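Local coordinates for SH3 domain-containing protein (Dictyostelium discoideum, PDB 4NQI), which remodels membranes through its N-terminal inverse BAR (I-BAR) domain to control osmoregulation, phagocytosis and cytokinesis, and probably binds phosphatidylinositol lipids, at the interface of chains A and B. Sequence-based numbering; all coordinates share one arbitrary frame. Chains: chain A/B, SH3 domain-containing protein.

Contact 1: the interface of chains A and B. Residues chain A 58-59, 62-63; chain B 37-38, 41-42, 45, 195.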
loop_
_atom_site.group_PDB
_atom_site.type_symbol
_atom_site.label_atom_id
_atom_site.label_comp_id
_atom_site.label_asym_id
_atom_site.label_seq_id
_atom_site.Cartn_x
_atom_site.Cartn_y
_atom_site.Cartn_z
ATOM N N VAL A 58 9.650 -7.910 -7.837
ATOM C CA VAL A 58 10.699 -7.615 -8.806
ATOM C C VAL A 58 11.668 -6.590 -8.225
ATOM O O VAL A 58 12.887 -6.762 -8.298
ATOM C CB VAL A 58 10.107 -7.069 -10.120
ATOM C CG1 VAL A 58 11.211 -6.624 -11.070
ATOM C CG2 VAL A 58 9.226 -8.116 -10.782
ATOM N N LEU A 59 11.113 -5.528 -7.645
ATOM C CA LEU A 59 11.899 -4.457 -7.036
ATOM C C LEU A 59 12.807 -4.990 -5.933
ATOM O O LEU A 59 13.992 -4.658 -5.877
ATOM C CB LEU A 59 10.970 -3.373 -6.478
ATOM C CG LEU A 59 11.613 -2.182 -5.766
ATOM C CD1 LEU A 59 12.616 -1.495 -6.673
ATOM C CD2 LEU A 59 10.547 -1.191 -5.305
ATOM N N THR A 62 15.813 -6.801 -7.534
ATOM C CA THR A 62 16.862 -5.915 -8.041
ATOM C C THR A 62 17.739 -5.393 -6.905
ATOM O O THR A 62 18.935 -5.164 -7.086
ATOM C CB THR A 62 16.272 -4.716 -8.809
ATOM O OG1 THR A 62 15.350 -4.016 -7.964
ATOM C CG2 THR A 62 15.549 -5.185 -10.062
ATOM N N LEU A 63 17.126 -5.201 -5.740
ATOM C CA LEU A 63 17.840 -4.773 -4.540
ATOM C C LEU A 63 18.792 -5.855 -4.033
ATOM O O LEU A 63 19.962 -5.579 -3.755
ATOM C CB LEU A 63 16.854 -4.384 -3.438
ATOM C CG LEU A 63 16.080 -3.084 -3.657
ATOM C CD1 LEU A 63 15.068 -2.852 -2.544
ATOM C CD2 LEU A 63 17.045 -1.916 -3.749
ATOM N N GLU B 37 18.724 -1.213 -13.016
ATOM C CA GLU B 37 17.661 -2.210 -12.921
ATOM C C GLU B 37 16.702 -1.867 -11.784
ATOM O O GLU B 37 15.489 -2.028 -11.918
ATOM C CB GLU B 37 18.245 -3.607 -12.709
ATOM C CG GLU B 37 18.959 -4.174 -13.922
ATOM C CD GLU B 37 18.043 -4.335 -15.121
ATOM O OE1 GLU B 37 17.023 -5.045 -15.005
ATOM O OE2 GLU B 37 18.346 -3.749 -16.181
ATOM N N VAL B 38 17.257 -1.397 -10.666
ATOM C CA VAL B 38 16.459 -0.954 -9.523
ATOM C C VAL B 38 15.533 0.201 -9.917
ATOM O O VAL B 38 14.375 0.254 -9.494
ATOM C CB VAL B 38 17.361 -0.527 -8.342
ATOM C CG1 VAL B 38 16.532 0.045 -7.202
ATOM C CG2 VAL B 38 18.200 -1.704 -7.852
ATOM N N ALA B 41 12.770 -1.179 -12.178
ATOM C CA ALA B 41 11.876 -1.916 -11.295
ATOM C C ALA B 41 11.019 -0.968 -10.455
ATOM O O ALA B 41 9.814 -1.181 -10.297
ATOM C CB ALA B 41 12.670 -2.847 -10.406
ATOM N N ALA B 42 11.644 0.078 -9.921
ATOM C CA ALA B 42 10.929 1.070 -9.121
ATOM C C ALA B 42 9.928 1.856 -9.964
ATOM O O ALA B 42 8.853 2.217 -9.483
ATOM C CB ALA B 42 11.906 2.012 -8.433
ATOM N N TYR B 45 6.866 -0.293 -10.422
ATOM C CA TYR B 45 6.167 -0.350 -9.143
ATOM C C TYR B 45 5.318 0.901 -8.952
ATOM O O TYR B 45 4.160 0.821 -8.536
ATOM C CB TYR B 45 7.175 -0.487 -7.997
ATOM C CG TYR B 45 6.558 -0.637 -6.621
ATOM C CD1 TYR B 45 6.145 -1.877 -6.159
ATOM C CD2 TYR B 45 6.409 0.456 -5.780
ATOM C CE1 TYR B 45 5.587 -2.024 -4.902
ATOM C CE2 TYR B 45 5.851 0.318 -4.520
ATOM C CZ TYR B 45 5.443 -0.924 -4.089
ATOM O OH TYR B 45 4.889 -1.072 -2.839
ATOM N N PHE B 195 15.958 6.886 -1.447
ATOM C CA PHE B 195 14.932 5.862 -1.255
ATOM C C PHE B 195 14.139 6.112 0.030
ATOM O O PHE B 195 12.949 5.794 0.104
ATOM C CB PHE B 195 15.551 4.458 -1.240
ATOM C CG PHE B 195 14.592 3.367 -1.637
ATOM C CD1 PHE B 195 14.359 3.086 -2.977
ATOM C CD2 PHE B 195 13.920 2.627 -0.676
ATOM C CE1 PHE B 195 13.473 2.085 -3.349
ATOM C CE2 PHE B 195 13.034 1.624 -1.043
ATOM C CZ PHE B 195 12.811 1.355 -2.380
#
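Helix 15-64 of chain A packs through its C-terminal end, A:Val58 to A:Leu63, against the middle of the same helix of chain B, B:Glu37 to B:Tyr45, with B:Phe195 of helix 152-224 nearby. The patch belongs to the two-fold interface of the I-BAR dimer and is apolar in character. A:Leu59 and A:Thr62, one helical turn apart, carry most of it on the chain A side. With CG anti to the backbone N (chi1 178°), A:Leu59 reaches out between the chain B helices, and its methyls part. CD1 drops onto the backbone of chain B, 3.7 Å from B:Ala42 N, while CD2 points towards the aromatic residues, 4.2 Å above one face of the B:Tyr45 ring and displaced towards its rim. The small B:Ala41 probably allows the close approach of the helices, its CB lying 3.8 Å from A:Leu59 CA. The same CB touches the methyl CG2 of A:Thr62 at 3.7 Å. One turn before B:Ala42, B:Val38 passes obliquely across A:Thr62, with its CG2 3.7 Å from A:Thr62 CB, and its CG1 touches A:Leu63 CD2, the valine and leucine side chains crossing at about a right angle. The hydroxyl of A:Thr62 faces B:Val38, but its hydrogen bond turns back into its own helix. With OG1 between the backbone N and the carbonyl carbon (chi1 56°), it donates to A:Leu59 O at 2.6 Å, tilted 24° from the carbonyl plane.

Contact 2: the interface of chains A and B. Residues chain A 189, 192-193, 196; chain B 217, 220, 224.
Helix 160-225 of chain A, through A:Ala189 to A:Asn196, meets the C-terminal turns of helix 152-224 of chain B, where B:Leu217, B:His220 and B:Ile224 line up along one side. This helix-to-helix patch in the I-BAR dimer pairs a side-chain hydrogen bond with apolar packing. B:His220 ND1 donates a nearly straight hydrogen bond to the side-chain oxygen OD1 of A:Asn196, 2.9 Å long with 173° at the hydrogen. The donor lies in the carbonyl plane on a lone pair of OD1, and the amide and imidazole planes are 13° apart, nearly coplanar. A:Leu192 holds the ring from a second direction: its CD2 sits over the centre of one imidazole face, 3.8 Å from the centroid, in a CH-pi contact. Edge and face are thus both engaged, which should limit rotation of the ring. B:Leu217 slides antiparallel past A:Asn196 and lays its CD2 3.6 Å from the amide carbon CG. From the opposite end of the patch B:Ile224 comes tip to tip with the amide. Its nearly extended chain (chi2 163°) carries CD1 over the backbone of A:Ser193, 3.7 Å from CA, and to 3.5 Å from A:Asn196 ND2.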
loop_
_atom_site.group_PDB
_atom_site.type_symbol
_atom_site.label_atom_id
_atom_site.label_comp_id
_atom_site.label_asym_id
_atom_site.label_seq_id
_atom_site.Cartn_x
_atom_site.Cartn_y
_atom_site.Cartn_z
ATOM N N ALA A 189 -25.967 -4.836 6.918
ATOM C CA ALA A 189 -25.086 -5.313 7.981
ATOM C C ALA A 189 -24.134 -6.388 7.456
ATOM O O ALA A 189 -22.922 -6.329 7.690
ATOM C CB ALA A 189 -25.903 -5.845 9.145
ATOM N N LEU A 192 -21.386 -4.881 5.276
ATOM C CA LEU A 192 -20.344 -4.250 6.074
ATOM C C LEU A 192 -19.500 -5.283 6.818
ATOM O O LEU A 192 -18.275 -5.160 6.891
ATOM C CB LEU A 192 -20.962 -3.259 7.060
ATOM C CG LEU A 192 -21.586 -2.005 6.444
ATOM C CD1 LEU A 192 -22.302 -1.178 7.502
ATOM C CD2 LEU A 192 -20.524 -1.164 5.748
ATOM N N SER A 193 -20.159 -6.302 7.363
ATOM C CA SER A 193 -19.467 -7.353 8.103
ATOM C C SER A 193 -18.439 -8.067 7.232
ATOM O O SER A 193 -17.328 -8.362 7.679
ATOM C CB SER A 193 -20.472 -8.360 8.661
ATOM O OG SER A 193 -19.810 -9.429 9.309
ATOM N N ASN A 196 -15.524 -5.654 6.280
ATOM C CA ASN A 196 -14.657 -5.433 7.437
ATOM C C ASN A 196 -13.432 -6.342 7.477
ATOM O O ASN A 196 -12.366 -5.935 7.945
ATOM C CB ASN A 196 -15.447 -5.592 8.739
ATOM C CG ASN A 196 -16.328 -4.396 9.039
ATOM O OD1 ASN A 196 -16.142 -3.315 8.476
ATOM N ND2 ASN A 196 -17.289 -4.580 9.939
ATOM N N LEU B 217 -14.465 0.882 11.125
ATOM C CA LEU B 217 -14.737 -0.359 11.851
ATOM C C LEU B 217 -15.622 -0.112 13.070
ATOM O O LEU B 217 -16.575 -0.852 13.314
ATOM C CB LEU B 217 -13.433 -1.034 12.282
ATOM C CG LEU B 217 -12.616 -1.732 11.194
ATOM C CD1 LEU B 217 -11.331 -2.317 11.763
ATOM C CD2 LEU B 217 -13.436 -2.821 10.523
ATOM N N HIS B 220 -19.106 0.760 11.718
ATOM C CA HIS B 220 -19.752 -0.434 11.173
ATOM C C HIS B 220 -20.200 -1.383 12.279
ATOM O O HIS B 220 -21.296 -1.945 12.212
ATOM C CB HIS B 220 -18.820 -1.175 10.210
ATOM C CG HIS B 220 -18.370 -0.350 9.042
ATOM N ND1 HIS B 220 -17.377 -0.763 8.184
ATOM C CD2 HIS B 220 -18.777 0.862 8.598
ATOM C CE1 HIS B 220 -17.186 0.163 7.257
ATOM N NE2 HIS B 220 -18.023 1.157 7.487
ATOM N N ILE B 224 -23.717 -2.827 12.633
ATOM C CA ILE B 224 -23.957 -4.268 12.572
ATOM C C ILE B 224 -24.714 -4.771 13.807
ATOM O O ILE B 224 -25.662 -5.553 13.688
ATOM C CB ILE B 224 -22.626 -5.038 12.401
ATOM C CG1 ILE B 224 -22.046 -4.797 11.002
ATOM C CG2 ILE B 224 -22.821 -6.527 12.636
ATOM C CD1 ILE B 224 -20.573 -5.171 10.865
#

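Contact 3: the interface of chains A and B. Residues chain A 227-231, 234; chain B 177-178, 181-182, 185.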
loop_
_atom_site.group_PDB
_atom_site.type_symbol
_atom_site.label_atom_id
_atom_site.label_comp_id
_atom_site.label_asym_id
_atom_site.label_seq_id
_atom_site.Cartn_x
_atom_site.Cartn_y
_atom_site.Cartn_z
ATOM N N GLN A 227 29.222 7.494 5.870
ATOM C CA GLN A 227 29.689 7.463 4.484
ATOM C C GLN A 227 31.096 8.046 4.327
ATOM O O GLN A 227 31.846 7.636 3.438
ATOM C CB GLN A 227 28.700 8.194 3.567
ATOM C CG GLN A 227 28.488 9.665 3.918
ATOM C CD GLN A 227 27.492 10.355 3.004
ATOM O OE1 GLN A 227 27.685 10.422 1.789
ATOM N NE2 GLN A 227 26.420 10.879 3.592
ATOM N N SER A 228 31.453 8.992 5.193
ATOM C CA SER A 228 32.767 9.629 5.134
ATOM C C SER A 228 33.762 8.974 6.089
ATOM O O SER A 228 34.806 9.551 6.399
ATOM C CB SER A 228 32.654 11.124 5.440
ATOM O OG SER A 228 31.801 11.772 4.514
ATOM N N GLN A 229 33.436 7.770 6.551
ATOM C CA GLN A 229 34.327 7.032 7.441
ATOM C C GLN A 229 34.888 5.784 6.769
ATOM O O GLN A 229 34.139 4.883 6.383
ATOM C CB GLN A 229 33.609 6.657 8.740
ATOM C CG GLN A 229 33.201 7.855 9.586
ATOM C CD GLN A 229 32.305 7.475 10.750
ATOM O OE1 GLN A 229 32.289 6.325 11.192
ATOM N NE2 GLN A 229 31.547 8.445 11.249
ATOM N N LEU A 230 36.210 5.740 6.634
ATOM C CA LEU A 230 36.881 4.582 6.058
ATOM C C LEU A 230 36.863 3.428 7.057
ATOM O O LEU A 230 37.240 3.601 8.217
ATOM C CB LEU A 230 38.323 4.927 5.685
ATOM C CG LEU A 230 39.056 3.898 4.818
ATOM C CD1 LEU A 230 38.448 3.854 3.427
ATOM C CD2 LEU A 230 40.555 4.166 4.737
ATOM N N PRO A 231 36.409 2.248 6.610
ATOM C CA PRO A 231 36.362 1.046 7.453
ATOM C C PRO A 231 37.735 0.684 8.023
ATOM O O PRO A 231 38.748 0.885 7.346
ATOM C CB PRO A 231 35.894 -0.038 6.479
ATOM C CG PRO A 231 35.111 0.705 5.444
ATOM C CD PRO A 231 35.837 2.009 5.272
HETATM N N MSE A 234 40.167 -1.316 5.995
HETATM C CA MSE A 234 40.910 -0.563 4.991
HETATM C C MSE A 234 42.113 0.123 5.632
HETATM O O MSE A 234 43.234 0.037 5.124
HETATM C CB MSE A 234 40.004 0.476 4.331
HETATM C CG MSE A 234 38.809 -0.096 3.577
HETATM SE SE MSE A 234 39.193 -0.659 1.748
HETATM C CE MSE A 234 39.910 -2.440 2.083
ATOM N N LEU B 177 43.231 5.033 -2.605
ATOM C CA LEU B 177 42.363 3.971 -2.103
ATOM C C LEU B 177 41.230 4.556 -1.263
ATOM O O LEU B 177 40.064 4.194 -1.443
ATOM C CB LEU B 177 43.153 2.955 -1.277
ATOM C CG LEU B 177 42.292 1.874 -0.615
ATOM C CD1 LEU B 177 41.540 1.070 -1.663
ATOM C CD2 LEU B 177 43.131 0.959 0.261
ATOM N N ARG B 178 41.584 5.453 -0.344
ATOM C CA ARG B 178 40.604 6.188 0.448
ATOM C C ARG B 178 39.620 6.902 -0.463
ATOM O O ARG B 178 38.406 6.785 -0.293
ATOM C CB ARG B 178 41.295 7.240 1.316
ATOM C CG ARG B 178 41.917 6.720 2.597
ATOM C CD ARG B 178 42.281 7.876 3.521
ATOM N NE ARG B 178 42.621 7.424 4.867
ATOM C CZ ARG B 178 43.828 7.000 5.229
ATOM N NH1 ARG B 178 44.814 6.965 4.342
ATOM N NH2 ARG B 178 44.049 6.606 6.475
ATOM N N VAL B 181 37.163 4.371 -2.232
ATOM C CA VAL B 181 36.296 3.676 -1.279
ATOM C C VAL B 181 35.228 4.632 -0.751
ATOM O O VAL B 181 34.068 4.251 -0.566
ATOM C CB VAL B 181 37.099 3.058 -0.106
ATOM C CG1 VAL B 181 36.165 2.527 0.976
ATOM C CG2 VAL B 181 37.989 1.938 -0.605
ATOM N N LEU B 182 35.622 5.883 -0.532
ATOM C CA LEU B 182 34.693 6.909 -0.069
ATOM C C LEU B 182 33.763 7.383 -1.186
ATOM O O LEU B 182 32.652 7.838 -0.919
ATOM C CB LEU B 182 35.446 8.089 0.550
ATOM C CG LEU B 182 36.204 7.783 1.844
ATOM C CD1 LEU B 182 36.668 9.057 2.543
ATOM C CD2 LEU B 182 35.350 6.940 2.778
ATOM N N ARG B 185 30.992 4.701 -0.969
ATOM C CA ARG B 185 30.125 4.872 0.198
ATOM C C ARG B 185 29.198 6.073 0.023
ATOM O O ARG B 185 28.055 6.056 0.479
ATOM C CB ARG B 185 30.949 5.035 1.480
ATOM C CG ARG B 185 31.811 3.827 1.842
ATOM C CD ARG B 185 32.468 3.993 3.215
ATOM N NE ARG B 185 31.484 4.097 4.290
ATOM C CZ ARG B 185 30.945 3.051 4.910
ATOM N NH1 ARG B 185 31.294 1.819 4.563
ATOM N NH2 ARG B 185 30.054 3.234 5.876
#
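Apolar contacts of A:Leu230 and A:Met234 with B:Val181 and B:Arg178 dominate one half of this patch, where the segment A:Gln227 to A:Pro231 and the start of helix 232-241 lie along helix 152-224 of chain B. A:Leu230 splits its methyls between two residues on one face of that helix: CD1 rests 3.6 Å from B:Val181 CG1, and CD2 lies 3.6 Å from the aliphatic CG of B:Arg178, both side chains crossing it at about a right angle. The selenomethionine A:Met234, bent at chi2 (-84°) and chi3, meets the other valine methyl tip to tip, its SE 3.7 Å from B:Val181 CG2. A second group of contacts sets side chains of chain B against backbone carbonyls of chain A. B:Leu182 points CD2 at A:Gln227 O from 3.6 Å. B:Arg185 brings CB to 3.4 Å from the same oxygen, and its chain, turned at chi3 (62°), carries NE to 3.5 Å from A:Gln229 O, too long for a hydrogen bond. The guanidinium presents an edge to the backbone carbon of A:Gln227, where its positive charge may favour the carbonyl oxygens of A:Gln227 and A:Gln229. These contacts fasten the segment after helix 160-225 to chain B and probably help hold the I-BAR dimer together.

Contact 4: the interface of chains A and B. Residues chain A 237-238, 241; chain B 14-16, 170.
A:Gln241, at the end of helix 232-241, lays its side chain against B:Asn14 and B:Pro15 at the start of chain B's modelled part, in the dimer interface of this I-BAR (IRSp53/MIM homology) domain. B:Asn14 OD1 sits over a face of the glutamine amide, 3.4 Å from A:Gln241 CD; the two amide planes are 27° apart and do not pair through hydrogen bonds. A:Gln241 OE1 rests 3.5 Å from the ring carbon CD of B:Pro15, the two side chains crossing at about a right angle. A:Gln241 attains this position with CG anti to the backbone N (chi1 -174°) and a bend at chi2 (56°) that folds the amide back over the first modelled residues of chain B. Nearer the backbone, its CB packs 4.1 Å from B:Val16 CG2. One turn earlier in the helix, selenomethionine A:Met237 extends along the other side of B:Pro15 and places SE 4.0 Å from B:Pro15 O. Beyond these groups, B:Glu170 of helix 152-224 stands beside the glutamine amide, its carboxylate OE2 3.8 Å from A:Gln241 NE2, where its charge might orient the amide. A weak hydrogen bond from B:Val16 N to B:Asn14 OD1, 3.1 Å, may help place the asparagine just before helix 15-64.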
loop_
_atom_site.group_PDB
_atom_site.type_symbol
_atom_site.label_atom_id
_atom_site.label_comp_id
_atom_site.label_asym_id
_atom_site.label_seq_id
_atom_site.Cartn_x
_atom_site.Cartn_y
_atom_site.Cartn_z
HETATM N N MSE A 237 44.730 -2.393 6.438
HETATM C CA MSE A 237 45.373 -2.885 5.220
HETATM C C MSE A 237 46.440 -1.907 4.726
HETATM O O MSE A 237 47.526 -2.317 4.305
HETATM C CB MSE A 237 44.333 -3.136 4.124
HETATM C CG MSE A 237 44.927 -3.287 2.730
HETATM SE SE MSE A 237 43.604 -3.315 1.294
HETATM C CE MSE A 237 42.940 -5.133 1.517
ATOM N N ILE A 238 46.124 -0.616 4.778
ATOM C CA ILE A 238 47.076 0.430 4.417
ATOM C C ILE A 238 48.329 0.344 5.290
ATOM O O ILE A 238 49.451 0.337 4.781
ATOM C CB ILE A 238 46.452 1.840 4.555
ATOM C CG1 ILE A 238 45.373 2.067 3.490
ATOM C CG2 ILE A 238 47.522 2.913 4.450
ATOM C CD1 ILE A 238 44.823 3.483 3.462
ATOM N N GLN A 241 50.778 -2.437 4.615
ATOM C CA GLN A 241 51.580 -2.281 3.404
ATOM C C GLN A 241 52.866 -1.502 3.681
ATOM O O GLN A 241 53.867 -1.672 2.979
ATOM C CB GLN A 241 50.755 -1.597 2.307
ATOM C CG GLN A 241 51.446 -1.501 0.947
ATOM C CD GLN A 241 51.890 -2.851 0.408
ATOM O OE1 GLN A 241 51.291 -3.887 0.708
ATOM N NE2 GLN A 241 52.950 -2.842 -0.398
ATOM N N ASN B 14 50.396 -6.115 -4.842
ATOM C CA ASN B 14 50.083 -5.072 -3.873
ATOM C C ASN B 14 48.580 -4.976 -3.598
ATOM O O ASN B 14 47.800 -4.645 -4.491
ATOM C CB ASN B 14 50.625 -3.723 -4.352
ATOM C CG ASN B 14 50.564 -2.647 -3.277
ATOM O OD1 ASN B 14 49.828 -2.762 -2.296
ATOM N ND2 ASN B 14 51.338 -1.586 -3.467
ATOM N N PRO B 15 48.180 -5.262 -2.348
ATOM C CA PRO B 15 46.792 -5.224 -1.862
ATOM C C PRO B 15 46.114 -3.854 -1.990
ATOM O O PRO B 15 44.965 -3.804 -2.431
ATOM C CB PRO B 15 46.931 -5.596 -0.383
ATOM C CG PRO B 15 48.185 -6.390 -0.312
ATOM C CD PRO B 15 49.105 -5.783 -1.326
ATOM N N VAL B 16 46.797 -2.778 -1.593
ATOM C CA VAL B 16 46.250 -1.420 -1.700
ATOM C C VAL B 16 45.822 -1.099 -3.133
ATOM O O VAL B 16 44.700 -0.648 -3.376
ATOM C CB VAL B 16 47.263 -0.356 -1.215
ATOM C CG1 VAL B 16 46.861 1.036 -1.691
ATOM C CG2 VAL B 16 47.396 -0.384 0.303
ATOM N N GLU B 170 53.988 5.559 -2.437
ATOM C CA GLU B 170 53.224 4.667 -1.579
ATOM C C GLU B 170 52.087 5.419 -0.909
ATOM O O GLU B 170 51.022 4.858 -0.653
ATOM C CB GLU B 170 54.142 4.062 -0.517
ATOM C CG GLU B 170 53.953 2.572 -0.295
ATOM C CD GLU B 170 54.495 1.729 -1.438
ATOM O OE1 GLU B 170 54.928 2.300 -2.463
ATOM O OE2 GLU B 170 54.491 0.488 -1.309
#

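Helix 152-224 of chain B runs through all four contacts, supplying B:Phe195 to contact 1, the C-terminal B:Leu217 to B:Ile224 to contact 2, B:Leu177 to B:Arg185 to contact 3 and B:Glu170 to contact 4. Contacts 3 and 4 are neighbours, their C-alpha centres about 15 Å apart, and share helix 232-241 of chain A. Contacts 1 and 4 share helix 15-64 of chain B, their C-alpha centres about 36 Å apart. The C-alpha centres of contacts 2 and 4 are about 69 Å apart. With each contact repeated by the two-fold axis, the chains are joined along much of the elongated dimer, which should stiffen it for membrane remodelling.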